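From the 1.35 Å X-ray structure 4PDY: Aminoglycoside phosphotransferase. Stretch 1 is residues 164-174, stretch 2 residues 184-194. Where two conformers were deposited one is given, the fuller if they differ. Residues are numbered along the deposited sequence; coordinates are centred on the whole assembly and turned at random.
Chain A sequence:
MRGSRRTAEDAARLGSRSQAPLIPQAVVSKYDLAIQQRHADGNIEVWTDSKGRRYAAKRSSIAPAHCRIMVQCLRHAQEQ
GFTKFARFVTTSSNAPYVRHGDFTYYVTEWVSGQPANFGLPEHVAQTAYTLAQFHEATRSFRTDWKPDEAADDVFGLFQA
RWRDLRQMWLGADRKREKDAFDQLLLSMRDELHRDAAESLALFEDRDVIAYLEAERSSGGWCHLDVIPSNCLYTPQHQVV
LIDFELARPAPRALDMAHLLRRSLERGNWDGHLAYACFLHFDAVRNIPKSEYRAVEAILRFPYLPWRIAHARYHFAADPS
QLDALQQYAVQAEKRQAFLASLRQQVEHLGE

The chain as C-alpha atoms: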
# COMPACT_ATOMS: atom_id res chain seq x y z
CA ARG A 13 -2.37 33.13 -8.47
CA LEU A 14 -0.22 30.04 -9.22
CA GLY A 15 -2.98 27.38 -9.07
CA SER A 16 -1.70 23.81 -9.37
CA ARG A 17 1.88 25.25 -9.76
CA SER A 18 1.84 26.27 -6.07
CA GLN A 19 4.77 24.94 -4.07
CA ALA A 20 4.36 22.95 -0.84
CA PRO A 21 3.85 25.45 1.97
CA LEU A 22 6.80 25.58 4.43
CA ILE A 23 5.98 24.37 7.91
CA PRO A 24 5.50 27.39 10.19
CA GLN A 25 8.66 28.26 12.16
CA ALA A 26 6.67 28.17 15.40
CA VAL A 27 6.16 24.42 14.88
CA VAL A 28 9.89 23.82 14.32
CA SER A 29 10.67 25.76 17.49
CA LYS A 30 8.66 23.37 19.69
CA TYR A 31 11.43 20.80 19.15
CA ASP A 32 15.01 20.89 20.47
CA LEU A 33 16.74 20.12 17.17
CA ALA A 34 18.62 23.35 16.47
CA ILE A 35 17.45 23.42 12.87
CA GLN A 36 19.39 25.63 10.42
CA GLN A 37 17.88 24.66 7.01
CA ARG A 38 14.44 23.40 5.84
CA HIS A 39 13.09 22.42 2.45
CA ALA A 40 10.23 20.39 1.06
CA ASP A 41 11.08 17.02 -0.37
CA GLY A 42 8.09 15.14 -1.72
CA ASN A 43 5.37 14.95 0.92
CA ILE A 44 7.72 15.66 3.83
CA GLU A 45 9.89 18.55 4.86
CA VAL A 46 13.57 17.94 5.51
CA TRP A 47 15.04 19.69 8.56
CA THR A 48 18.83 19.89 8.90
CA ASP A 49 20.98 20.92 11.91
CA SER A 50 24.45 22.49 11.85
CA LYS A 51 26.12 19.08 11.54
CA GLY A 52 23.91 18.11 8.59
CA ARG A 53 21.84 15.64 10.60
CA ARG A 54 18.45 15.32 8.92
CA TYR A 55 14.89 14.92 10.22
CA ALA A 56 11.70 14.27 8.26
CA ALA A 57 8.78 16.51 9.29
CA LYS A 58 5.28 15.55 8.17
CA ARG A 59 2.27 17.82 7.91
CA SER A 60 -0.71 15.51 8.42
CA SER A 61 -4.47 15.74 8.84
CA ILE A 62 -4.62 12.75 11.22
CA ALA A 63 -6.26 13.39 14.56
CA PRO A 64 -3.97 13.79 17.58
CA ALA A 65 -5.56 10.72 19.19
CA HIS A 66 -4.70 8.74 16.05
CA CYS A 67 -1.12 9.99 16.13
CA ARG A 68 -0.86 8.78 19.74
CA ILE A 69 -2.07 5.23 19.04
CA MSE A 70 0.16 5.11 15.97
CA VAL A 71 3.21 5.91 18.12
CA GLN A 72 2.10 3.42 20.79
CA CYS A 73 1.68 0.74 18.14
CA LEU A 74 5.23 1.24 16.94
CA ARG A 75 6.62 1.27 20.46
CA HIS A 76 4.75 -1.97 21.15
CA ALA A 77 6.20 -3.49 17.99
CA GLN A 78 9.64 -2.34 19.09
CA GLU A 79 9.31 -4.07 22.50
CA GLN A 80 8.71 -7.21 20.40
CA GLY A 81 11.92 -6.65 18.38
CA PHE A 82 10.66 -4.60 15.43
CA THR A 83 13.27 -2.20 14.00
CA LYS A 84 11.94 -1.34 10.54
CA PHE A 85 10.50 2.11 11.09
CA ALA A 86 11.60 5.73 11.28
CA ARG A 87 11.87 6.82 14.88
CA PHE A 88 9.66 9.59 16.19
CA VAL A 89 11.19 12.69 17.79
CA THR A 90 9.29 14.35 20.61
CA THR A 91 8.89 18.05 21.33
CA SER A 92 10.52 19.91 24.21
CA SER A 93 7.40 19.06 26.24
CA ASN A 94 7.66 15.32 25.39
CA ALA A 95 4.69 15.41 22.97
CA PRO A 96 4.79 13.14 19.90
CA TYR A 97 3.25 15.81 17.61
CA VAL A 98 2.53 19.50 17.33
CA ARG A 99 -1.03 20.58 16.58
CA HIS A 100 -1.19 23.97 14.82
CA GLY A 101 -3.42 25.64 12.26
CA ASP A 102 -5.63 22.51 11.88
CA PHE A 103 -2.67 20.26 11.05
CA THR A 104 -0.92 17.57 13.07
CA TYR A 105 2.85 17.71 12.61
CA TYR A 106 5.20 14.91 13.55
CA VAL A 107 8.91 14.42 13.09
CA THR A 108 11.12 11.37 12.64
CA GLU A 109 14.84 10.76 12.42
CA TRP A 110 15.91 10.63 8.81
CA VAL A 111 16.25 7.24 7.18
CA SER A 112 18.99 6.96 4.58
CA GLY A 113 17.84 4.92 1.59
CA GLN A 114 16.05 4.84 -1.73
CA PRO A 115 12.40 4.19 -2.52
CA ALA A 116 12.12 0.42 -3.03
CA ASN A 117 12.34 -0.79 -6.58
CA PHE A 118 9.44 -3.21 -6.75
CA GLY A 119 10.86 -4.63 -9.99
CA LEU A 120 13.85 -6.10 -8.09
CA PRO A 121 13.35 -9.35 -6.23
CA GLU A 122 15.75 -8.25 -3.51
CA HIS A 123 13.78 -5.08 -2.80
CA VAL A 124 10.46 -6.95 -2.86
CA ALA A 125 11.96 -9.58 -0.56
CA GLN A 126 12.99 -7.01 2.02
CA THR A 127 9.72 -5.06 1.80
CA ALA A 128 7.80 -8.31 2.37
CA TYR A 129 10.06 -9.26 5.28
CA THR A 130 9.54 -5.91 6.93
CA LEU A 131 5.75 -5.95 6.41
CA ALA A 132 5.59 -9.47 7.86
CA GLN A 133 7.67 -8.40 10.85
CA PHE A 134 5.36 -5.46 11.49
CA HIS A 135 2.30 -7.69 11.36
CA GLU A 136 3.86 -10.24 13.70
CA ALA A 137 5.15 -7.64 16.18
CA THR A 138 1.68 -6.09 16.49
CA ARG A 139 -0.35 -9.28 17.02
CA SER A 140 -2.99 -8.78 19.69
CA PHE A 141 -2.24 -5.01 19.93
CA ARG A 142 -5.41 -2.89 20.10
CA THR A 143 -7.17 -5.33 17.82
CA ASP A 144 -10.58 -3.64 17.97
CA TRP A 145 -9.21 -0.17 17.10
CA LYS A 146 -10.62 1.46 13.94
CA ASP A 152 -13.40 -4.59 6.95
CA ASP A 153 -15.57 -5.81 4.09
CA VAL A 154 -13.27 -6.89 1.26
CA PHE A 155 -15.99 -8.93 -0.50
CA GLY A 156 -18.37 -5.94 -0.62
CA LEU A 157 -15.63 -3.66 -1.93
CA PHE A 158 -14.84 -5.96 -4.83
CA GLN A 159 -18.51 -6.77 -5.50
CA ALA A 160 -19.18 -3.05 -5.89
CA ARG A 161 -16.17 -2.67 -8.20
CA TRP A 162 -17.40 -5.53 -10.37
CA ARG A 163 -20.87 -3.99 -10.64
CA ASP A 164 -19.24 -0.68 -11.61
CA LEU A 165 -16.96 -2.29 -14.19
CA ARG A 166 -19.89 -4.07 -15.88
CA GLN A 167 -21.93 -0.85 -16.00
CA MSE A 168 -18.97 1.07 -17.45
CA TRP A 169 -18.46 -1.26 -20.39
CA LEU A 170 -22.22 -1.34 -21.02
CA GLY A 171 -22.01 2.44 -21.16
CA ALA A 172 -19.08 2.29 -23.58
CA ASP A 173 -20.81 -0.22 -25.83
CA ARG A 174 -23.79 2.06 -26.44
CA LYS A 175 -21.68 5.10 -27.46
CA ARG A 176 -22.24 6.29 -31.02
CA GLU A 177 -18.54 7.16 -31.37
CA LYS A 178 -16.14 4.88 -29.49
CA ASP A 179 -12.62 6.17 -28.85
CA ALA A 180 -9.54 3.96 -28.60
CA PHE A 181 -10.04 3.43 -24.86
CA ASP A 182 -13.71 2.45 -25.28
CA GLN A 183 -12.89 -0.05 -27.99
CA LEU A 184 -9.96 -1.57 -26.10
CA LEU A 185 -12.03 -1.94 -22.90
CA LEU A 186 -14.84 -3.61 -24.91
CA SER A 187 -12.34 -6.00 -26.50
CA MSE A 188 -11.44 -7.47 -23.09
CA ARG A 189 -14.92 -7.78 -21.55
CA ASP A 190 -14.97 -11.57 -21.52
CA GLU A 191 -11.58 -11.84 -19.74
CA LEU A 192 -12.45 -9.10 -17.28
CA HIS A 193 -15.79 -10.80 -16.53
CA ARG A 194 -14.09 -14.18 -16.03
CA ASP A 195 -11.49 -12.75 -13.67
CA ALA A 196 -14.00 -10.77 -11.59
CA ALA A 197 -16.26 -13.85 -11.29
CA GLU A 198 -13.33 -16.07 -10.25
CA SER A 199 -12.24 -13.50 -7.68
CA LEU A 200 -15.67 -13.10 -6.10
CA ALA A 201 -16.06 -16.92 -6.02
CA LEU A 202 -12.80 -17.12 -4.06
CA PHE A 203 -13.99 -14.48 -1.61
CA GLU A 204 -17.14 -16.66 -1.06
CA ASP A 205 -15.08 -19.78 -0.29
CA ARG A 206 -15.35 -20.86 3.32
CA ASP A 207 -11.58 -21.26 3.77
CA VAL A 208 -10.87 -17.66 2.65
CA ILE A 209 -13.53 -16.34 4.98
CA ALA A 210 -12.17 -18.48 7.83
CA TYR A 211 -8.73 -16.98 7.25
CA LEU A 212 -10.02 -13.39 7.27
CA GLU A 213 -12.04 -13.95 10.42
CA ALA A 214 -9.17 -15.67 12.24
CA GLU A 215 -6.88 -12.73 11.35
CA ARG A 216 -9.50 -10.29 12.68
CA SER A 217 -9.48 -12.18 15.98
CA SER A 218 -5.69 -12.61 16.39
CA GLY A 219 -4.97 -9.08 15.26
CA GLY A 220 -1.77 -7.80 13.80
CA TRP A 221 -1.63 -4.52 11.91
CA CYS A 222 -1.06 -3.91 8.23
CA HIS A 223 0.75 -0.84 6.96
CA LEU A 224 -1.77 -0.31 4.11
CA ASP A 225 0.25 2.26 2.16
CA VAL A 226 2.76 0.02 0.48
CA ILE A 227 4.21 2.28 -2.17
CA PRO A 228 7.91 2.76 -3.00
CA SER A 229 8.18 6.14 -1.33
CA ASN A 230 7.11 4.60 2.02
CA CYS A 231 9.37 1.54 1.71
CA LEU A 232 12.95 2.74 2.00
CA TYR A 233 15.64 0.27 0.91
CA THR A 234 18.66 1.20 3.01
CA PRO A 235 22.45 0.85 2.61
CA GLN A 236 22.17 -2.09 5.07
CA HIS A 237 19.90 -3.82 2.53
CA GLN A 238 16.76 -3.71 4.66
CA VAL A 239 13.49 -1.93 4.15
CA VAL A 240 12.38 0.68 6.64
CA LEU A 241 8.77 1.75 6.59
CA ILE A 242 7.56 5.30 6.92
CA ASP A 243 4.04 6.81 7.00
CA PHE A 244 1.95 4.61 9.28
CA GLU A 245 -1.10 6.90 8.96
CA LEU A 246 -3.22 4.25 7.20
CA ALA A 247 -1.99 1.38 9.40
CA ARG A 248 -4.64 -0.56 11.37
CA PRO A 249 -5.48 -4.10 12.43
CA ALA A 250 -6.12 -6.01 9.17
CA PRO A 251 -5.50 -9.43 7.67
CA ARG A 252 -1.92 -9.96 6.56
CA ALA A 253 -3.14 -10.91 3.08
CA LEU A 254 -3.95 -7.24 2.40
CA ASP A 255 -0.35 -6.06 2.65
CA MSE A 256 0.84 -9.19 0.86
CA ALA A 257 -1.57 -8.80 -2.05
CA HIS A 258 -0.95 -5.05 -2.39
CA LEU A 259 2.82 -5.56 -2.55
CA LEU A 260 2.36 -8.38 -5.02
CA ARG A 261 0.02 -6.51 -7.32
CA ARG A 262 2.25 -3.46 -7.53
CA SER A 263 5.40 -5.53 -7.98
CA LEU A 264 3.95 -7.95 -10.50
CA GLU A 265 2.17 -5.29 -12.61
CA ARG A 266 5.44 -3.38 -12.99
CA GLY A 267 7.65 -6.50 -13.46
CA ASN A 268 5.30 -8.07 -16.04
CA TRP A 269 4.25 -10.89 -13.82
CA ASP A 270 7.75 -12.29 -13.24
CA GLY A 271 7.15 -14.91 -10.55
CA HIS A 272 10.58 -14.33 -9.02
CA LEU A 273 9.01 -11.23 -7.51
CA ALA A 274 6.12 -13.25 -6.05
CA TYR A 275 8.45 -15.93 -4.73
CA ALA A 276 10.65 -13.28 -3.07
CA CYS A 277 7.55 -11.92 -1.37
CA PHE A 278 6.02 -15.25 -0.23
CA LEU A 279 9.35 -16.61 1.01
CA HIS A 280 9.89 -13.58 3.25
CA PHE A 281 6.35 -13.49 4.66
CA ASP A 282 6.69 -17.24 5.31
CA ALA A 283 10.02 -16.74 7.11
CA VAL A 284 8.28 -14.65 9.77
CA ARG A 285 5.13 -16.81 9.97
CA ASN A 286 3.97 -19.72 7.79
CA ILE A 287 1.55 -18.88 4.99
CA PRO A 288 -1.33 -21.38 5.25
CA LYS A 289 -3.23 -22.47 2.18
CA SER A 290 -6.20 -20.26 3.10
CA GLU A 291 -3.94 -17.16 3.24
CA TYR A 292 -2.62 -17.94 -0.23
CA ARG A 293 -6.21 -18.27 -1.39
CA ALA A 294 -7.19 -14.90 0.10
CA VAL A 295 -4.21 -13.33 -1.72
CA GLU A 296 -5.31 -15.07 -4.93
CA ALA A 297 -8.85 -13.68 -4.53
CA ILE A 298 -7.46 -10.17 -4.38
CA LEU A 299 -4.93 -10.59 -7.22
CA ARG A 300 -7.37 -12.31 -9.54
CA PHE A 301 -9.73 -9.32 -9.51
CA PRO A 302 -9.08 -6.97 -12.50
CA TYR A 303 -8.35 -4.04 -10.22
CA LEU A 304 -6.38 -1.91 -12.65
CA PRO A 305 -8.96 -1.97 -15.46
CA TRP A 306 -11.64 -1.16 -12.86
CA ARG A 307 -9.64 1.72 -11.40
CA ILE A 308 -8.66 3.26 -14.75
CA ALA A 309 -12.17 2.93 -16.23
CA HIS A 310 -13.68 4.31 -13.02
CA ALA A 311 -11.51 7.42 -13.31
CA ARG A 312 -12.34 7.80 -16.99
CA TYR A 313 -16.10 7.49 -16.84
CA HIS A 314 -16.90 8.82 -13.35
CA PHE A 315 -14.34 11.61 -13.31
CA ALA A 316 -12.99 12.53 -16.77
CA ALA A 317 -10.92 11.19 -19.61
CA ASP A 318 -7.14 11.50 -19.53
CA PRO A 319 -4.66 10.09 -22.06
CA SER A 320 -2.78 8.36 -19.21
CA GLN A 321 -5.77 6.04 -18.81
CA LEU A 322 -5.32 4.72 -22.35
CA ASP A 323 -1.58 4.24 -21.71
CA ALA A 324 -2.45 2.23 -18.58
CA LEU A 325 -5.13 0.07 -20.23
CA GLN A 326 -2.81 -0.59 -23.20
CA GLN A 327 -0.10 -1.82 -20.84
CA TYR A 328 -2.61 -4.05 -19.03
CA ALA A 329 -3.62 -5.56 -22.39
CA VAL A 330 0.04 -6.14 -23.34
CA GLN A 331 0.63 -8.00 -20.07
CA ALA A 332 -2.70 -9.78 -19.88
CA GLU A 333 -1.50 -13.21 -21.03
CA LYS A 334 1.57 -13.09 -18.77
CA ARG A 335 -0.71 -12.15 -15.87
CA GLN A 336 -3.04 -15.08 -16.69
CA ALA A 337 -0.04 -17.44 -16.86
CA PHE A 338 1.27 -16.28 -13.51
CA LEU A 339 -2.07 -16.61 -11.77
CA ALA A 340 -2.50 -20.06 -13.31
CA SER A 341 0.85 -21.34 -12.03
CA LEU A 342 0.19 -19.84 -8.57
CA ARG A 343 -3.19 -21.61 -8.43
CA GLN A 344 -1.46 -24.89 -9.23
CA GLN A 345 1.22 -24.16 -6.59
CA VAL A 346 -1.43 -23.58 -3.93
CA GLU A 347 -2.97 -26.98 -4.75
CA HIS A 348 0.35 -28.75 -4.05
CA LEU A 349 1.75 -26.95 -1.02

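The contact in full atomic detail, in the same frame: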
# COMPACT_ATOMS: atom_id res chain seq x y z
N ASP A 164 -19.66 -1.92 -10.93
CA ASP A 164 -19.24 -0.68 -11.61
C ASP A 164 -18.61 -0.98 -12.97
O ASP A 164 -18.97 -0.39 -13.99
CB ASP A 164 -18.26 0.03 -10.69
CG ASP A 164 -17.88 1.43 -11.16
OD1 ASP A 164 -18.67 2.11 -11.83
OD2 ASP A 164 -16.74 1.84 -10.85
N LEU A 165 -17.66 -1.92 -12.97
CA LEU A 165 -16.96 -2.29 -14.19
C LEU A 165 -17.94 -2.74 -15.29
O LEU A 165 -17.83 -2.31 -16.43
CB LEU A 165 -15.91 -3.36 -13.91
CG LEU A 165 -15.01 -3.79 -15.08
CD1 LEU A 165 -14.30 -2.60 -15.73
CD2 LEU A 165 -14.00 -4.80 -14.57
N ARG A 166 -18.89 -3.60 -14.93
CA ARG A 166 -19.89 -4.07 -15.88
C ARG A 166 -20.74 -2.92 -16.44
O ARG A 166 -21.00 -2.86 -17.64
CB ARG A 166 -20.78 -5.11 -15.21
CG ARG A 166 -21.50 -6.04 -16.16
CD ARG A 166 -22.28 -7.07 -15.36
NE ARG A 166 -22.99 -6.46 -14.24
CZ ARG A 166 -23.71 -7.15 -13.36
NH1 ARG A 166 -23.79 -8.46 -13.46
NH2 ARG A 166 -24.33 -6.52 -12.36
N GLN A 167 -21.17 -2.02 -15.56
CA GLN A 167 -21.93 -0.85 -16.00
C GLN A 167 -21.12 0.04 -16.93
O GLN A 167 -21.65 0.52 -17.92
CB GLN A 167 -22.45 -0.04 -14.81
CG GLN A 167 -23.63 -0.69 -14.11
CD GLN A 167 -24.76 -1.08 -15.07
OE1 GLN A 167 -25.22 -0.26 -15.87
NE2 GLN A 167 -25.21 -2.35 -14.99
N MSE A 168 -19.84 0.22 -16.63
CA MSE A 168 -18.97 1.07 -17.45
C MSE A 168 -18.80 0.51 -18.83
O MSE A 168 -18.92 1.24 -19.78
CB MSE A 168 -17.62 1.29 -16.78
CG MSE A 168 -17.90 2.18 -15.56
SE MSE A 168 -16.25 2.73 -14.74
CE MSE A 168 -15.62 1.05 -13.98
N TRP A 169 -18.60 -0.80 -19.01
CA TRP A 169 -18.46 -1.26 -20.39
C TRP A 169 -19.80 -1.33 -21.13
O TRP A 169 -19.83 -1.17 -22.34
CB TRP A 169 -17.61 -2.52 -20.55
CG TRP A 169 -18.20 -3.78 -20.12
CD1 TRP A 169 -19.41 -4.31 -20.47
CD2 TRP A 169 -17.58 -4.74 -19.27
NE1 TRP A 169 -19.58 -5.54 -19.89
CE2 TRP A 169 -18.47 -5.83 -19.14
CE3 TRP A 169 -16.35 -4.79 -18.62
CZ2 TRP A 169 -18.17 -6.95 -18.38
CZ3 TRP A 169 -16.05 -5.92 -17.87
CH2 TRP A 169 -16.96 -6.98 -17.75
N LEU A 170 -20.90 -1.51 -20.41
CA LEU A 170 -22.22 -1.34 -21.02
C LEU A 170 -22.40 0.08 -21.53
O LEU A 170 -22.90 0.31 -22.64
CB LEU A 170 -23.34 -1.70 -20.05
CG LEU A 170 -23.42 -3.18 -19.64
CD1 LEU A 170 -24.45 -3.34 -18.53
CD2 LEU A 170 -23.74 -4.09 -20.82
N GLY A 171 -21.95 1.05 -20.74
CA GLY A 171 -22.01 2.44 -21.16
C GLY A 171 -21.18 2.67 -22.41
O GLY A 171 -21.59 3.38 -23.33
N ALA A 172 -19.98 2.08 -22.45
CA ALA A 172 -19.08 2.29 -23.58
C ALA A 172 -19.66 1.65 -24.84
O ALA A 172 -19.53 2.18 -25.94
CB ALA A 172 -17.70 1.73 -23.29
N ASP A 173 -20.32 0.51 -24.67
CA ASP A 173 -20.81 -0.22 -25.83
C ASP A 173 -21.89 0.57 -26.57
O ASP A 173 -21.99 0.48 -27.79
CB ASP A 173 -21.37 -1.56 -25.38
CG ASP A 173 -21.50 -2.55 -26.50
OD1 ASP A 173 -20.78 -2.52 -27.51
OD2 ASP A 173 -22.38 -3.40 -26.36
N ARG A 174 -22.68 1.34 -25.83
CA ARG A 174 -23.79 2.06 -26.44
C ARG A 174 -23.43 3.49 -26.88
O ARG A 174 -24.30 4.26 -27.24
CB ARG A 174 -25.03 2.04 -25.54
CG ARG A 174 -24.89 2.83 -24.26
CD ARG A 174 -26.12 2.70 -23.39
NE ARG A 174 -25.90 3.46 -22.15
CZ ARG A 174 -25.73 2.94 -20.94
NH1 ARG A 174 -25.77 1.63 -20.72
NH2 ARG A 174 -25.52 3.77 -19.91
N LEU A 184 -10.86 -0.65 -26.77
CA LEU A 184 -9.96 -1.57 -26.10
C LEU A 184 -10.64 -2.20 -24.87
O LEU A 184 -10.55 -3.40 -24.66
CB LEU A 184 -8.67 -0.85 -25.71
CG LEU A 184 -7.67 -1.66 -24.90
CD1 LEU A 184 -7.21 -2.92 -25.63
CD2 LEU A 184 -6.47 -0.79 -24.56
N LEU A 185 -11.30 -1.40 -24.05
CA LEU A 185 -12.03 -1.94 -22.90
C LEU A 185 -13.08 -2.98 -23.36
O LEU A 185 -13.16 -4.08 -22.80
CB LEU A 185 -12.70 -0.80 -22.11
CG LEU A 185 -13.45 -1.27 -20.86
CD1 LEU A 185 -12.49 -1.77 -19.79
CD2 LEU A 185 -14.30 -0.13 -20.33
N LEU A 186 -13.83 -2.66 -24.40
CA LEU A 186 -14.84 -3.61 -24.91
C LEU A 186 -14.22 -4.92 -25.40
O LEU A 186 -14.81 -6.00 -25.21
CB LEU A 186 -15.70 -2.96 -25.99
CG LEU A 186 -16.65 -1.88 -25.45
CD1 LEU A 186 -17.11 -0.97 -26.57
CD2 LEU A 186 -17.84 -2.50 -24.73
N SER A 187 -13.03 -4.82 -25.98
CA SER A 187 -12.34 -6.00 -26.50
C SER A 187 -11.95 -7.00 -25.42
O SER A 187 -11.70 -8.16 -25.74
CB SER A 187 -11.09 -5.62 -27.29
OG SER A 187 -10.00 -5.26 -26.44
N MSE A 188 -11.86 -6.56 -24.17
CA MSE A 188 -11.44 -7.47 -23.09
C MSE A 188 -12.56 -7.81 -22.12
O MSE A 188 -12.28 -8.37 -21.06
CB MSE A 188 -10.19 -6.94 -22.38
CG MSE A 188 -10.48 -5.64 -21.68
SE MSE A 188 -8.92 -5.01 -20.65
CE MSE A 188 -8.24 -4.20 -22.22
N ARG A 189 -13.82 -7.55 -22.48
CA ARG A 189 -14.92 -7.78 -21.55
C ARG A 189 -14.99 -9.21 -21.04
O ARG A 189 -15.24 -9.44 -19.87
CB ARG A 189 -16.26 -7.48 -22.21
CG ARG A 189 -16.58 -6.01 -22.31
CD ARG A 189 -17.85 -5.82 -23.14
NE ARG A 189 -17.55 -5.89 -24.57
CZ ARG A 189 -18.45 -5.86 -25.54
NH1 ARG A 189 -19.76 -5.79 -25.26
NH2 ARG A 189 -18.04 -5.91 -26.81
N ASP A 190 -14.78 -10.18 -21.93
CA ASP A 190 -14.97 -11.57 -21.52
C ASP A 190 -13.88 -11.98 -20.52
O ASP A 190 -14.21 -12.64 -19.51
CB ASP A 190 -15.07 -12.50 -22.73
CG ASP A 190 -16.38 -12.32 -23.51
OD1 ASP A 190 -17.49 -12.58 -22.95
OD2 ASP A 190 -16.31 -11.93 -24.69
N GLU A 191 -12.63 -11.53 -20.72
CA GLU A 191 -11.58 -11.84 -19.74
C GLU A 191 -11.81 -11.12 -18.42
O GLU A 191 -11.57 -11.66 -17.35
CB GLU A 191 -10.18 -11.51 -20.26
CG GLU A 191 -9.08 -11.67 -19.20
CD GLU A 191 -7.68 -11.27 -19.67
OE1 GLU A 191 -7.15 -10.18 -19.22
OE2 GLU A 191 -7.11 -12.05 -20.48
N LEU A 192 -12.20 -9.86 -18.50
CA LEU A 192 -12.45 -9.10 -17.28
C LEU A 192 -13.58 -9.74 -16.47
O LEU A 192 -13.49 -9.88 -15.26
CB LEU A 192 -12.81 -7.65 -17.64
CG LEU A 192 -11.70 -6.79 -18.25
CD1 LEU A 192 -12.33 -5.46 -18.63
CD2 LEU A 192 -10.58 -6.57 -17.25
N HIS A 193 -14.64 -10.13 -17.16
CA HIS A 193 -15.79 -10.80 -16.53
C HIS A 193 -15.35 -12.11 -15.85
O HIS A 193 -15.68 -12.36 -14.68
CB HIS A 193 -16.89 -11.04 -17.57
CG HIS A 193 -18.15 -11.66 -17.03
ND1 HIS A 193 -19.13 -12.14 -17.86
CD2 HIS A 193 -18.58 -11.86 -15.77
CE1 HIS A 193 -20.12 -12.62 -17.13
NE2 HIS A 193 -19.81 -12.46 -15.85
N ARG A 194 -14.57 -12.90 -16.56
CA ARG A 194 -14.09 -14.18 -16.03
C ARG A 194 -13.26 -13.96 -14.76
O ARG A 194 -13.46 -14.62 -13.75
CB ARG A 194 -13.25 -14.94 -17.06
CG ARG A 194 -12.99 -16.38 -16.65
CD ARG A 194 -11.96 -17.13 -17.49
NE ARG A 194 -11.84 -16.66 -18.87
CZ ARG A 194 -10.77 -16.07 -19.42
NH1 ARG A 194 -9.66 -15.86 -18.73
NH2 ARG A 194 -10.81 -15.70 -20.69

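Residues 164-173 form the end of a helix that begins earlier in the chain, and the second stretch runs back alongside it, first as the last part of a helix that begins earlier in the chain, then, after M188, as helix 189-194. The axes of helices 164-173 and 189-194 are nearly antiparallel, with 168° between their N-to-C directions and a closest approach of 11.1 Å. The spacing is not uniform: the CA atoms of W169 and L186 lie 6.2 Å apart, whereas those of L165 and L192 are separated by 8.7 Å. No hydrogen bond crosses between the stretches, which are held together mainly by apolar packing; together they bury 497 Å² of surface, both sides summed.

W169 dominates the contact. Its CA-to-CB bond points toward the second stretch, and chi1 of 73° (p) with chi2 of 53° lays the indole along that stretch, so that the side chain sits as a knob among L185, L186, R189 and L192. The two ends of the residue meet different neighbours. Near the backbone, W169 CB lies 4.1 Å from L185 CD2 and 4.2 Å from L186 CD2; at the far end of the indole, W169 CZ3 approaches L192 CB at 3.7 Å and W169 CH2 comes within 4.1 Å of H193 CB. L165, one turn before W169, extends the apolar strip more loosely, with its CD2 4.4 Å from L192 CB.

L186 starts out sideways, but its m,t rotamer (chi1 -70°, chi2 160°) brings the end of the side chain nearer the first helix. There L186 CD2 packs 3.4 Å from W169 O and 3.7 Å from D173 CB, while L186 CD1 lies 4.3 Å from A172 CB. The carbonyl of W169 is already engaged within its own helix, accepting a hydrogen bond from D173 N (2.9 Å), so the leucine methyl covers a backbone oxygen that has a partner. The small side chain of A172 points toward the second stretch and adds to this apolar patch.

R189 combines three kinds of interaction in one conformation. M188 occupies the N-cap position, and R189 follows as the first residue of the next helix. With chi1 to chi3 in m, t and m, the arginine folds back so that R189 NE donates an almost linear hydrogen bond to L186 O (2.8 Å, 175°), an oxygen that also accepts from R189 N at 3.3 Å. The same course carries the aliphatic part of the side chain over one face of the W169 indole: R189 CG stands 3.5 Å from the centroid of the five-membered ring, defined by W169 CG, CD1, NE1, CE2 and CD2, in a CH-pi contact only 12° off the ring normal, and R189 CD is 3.4 Å from W169 CD1. The guanidinium lies farther off, leaving at most a weak cation-pi attraction. It instead reaches D173, whose t rotamer (chi1 -162°) places OD2 3.7 Å from R189 NH1, a long salt bridge that adds charge complementarity at the margin of the apolar contact.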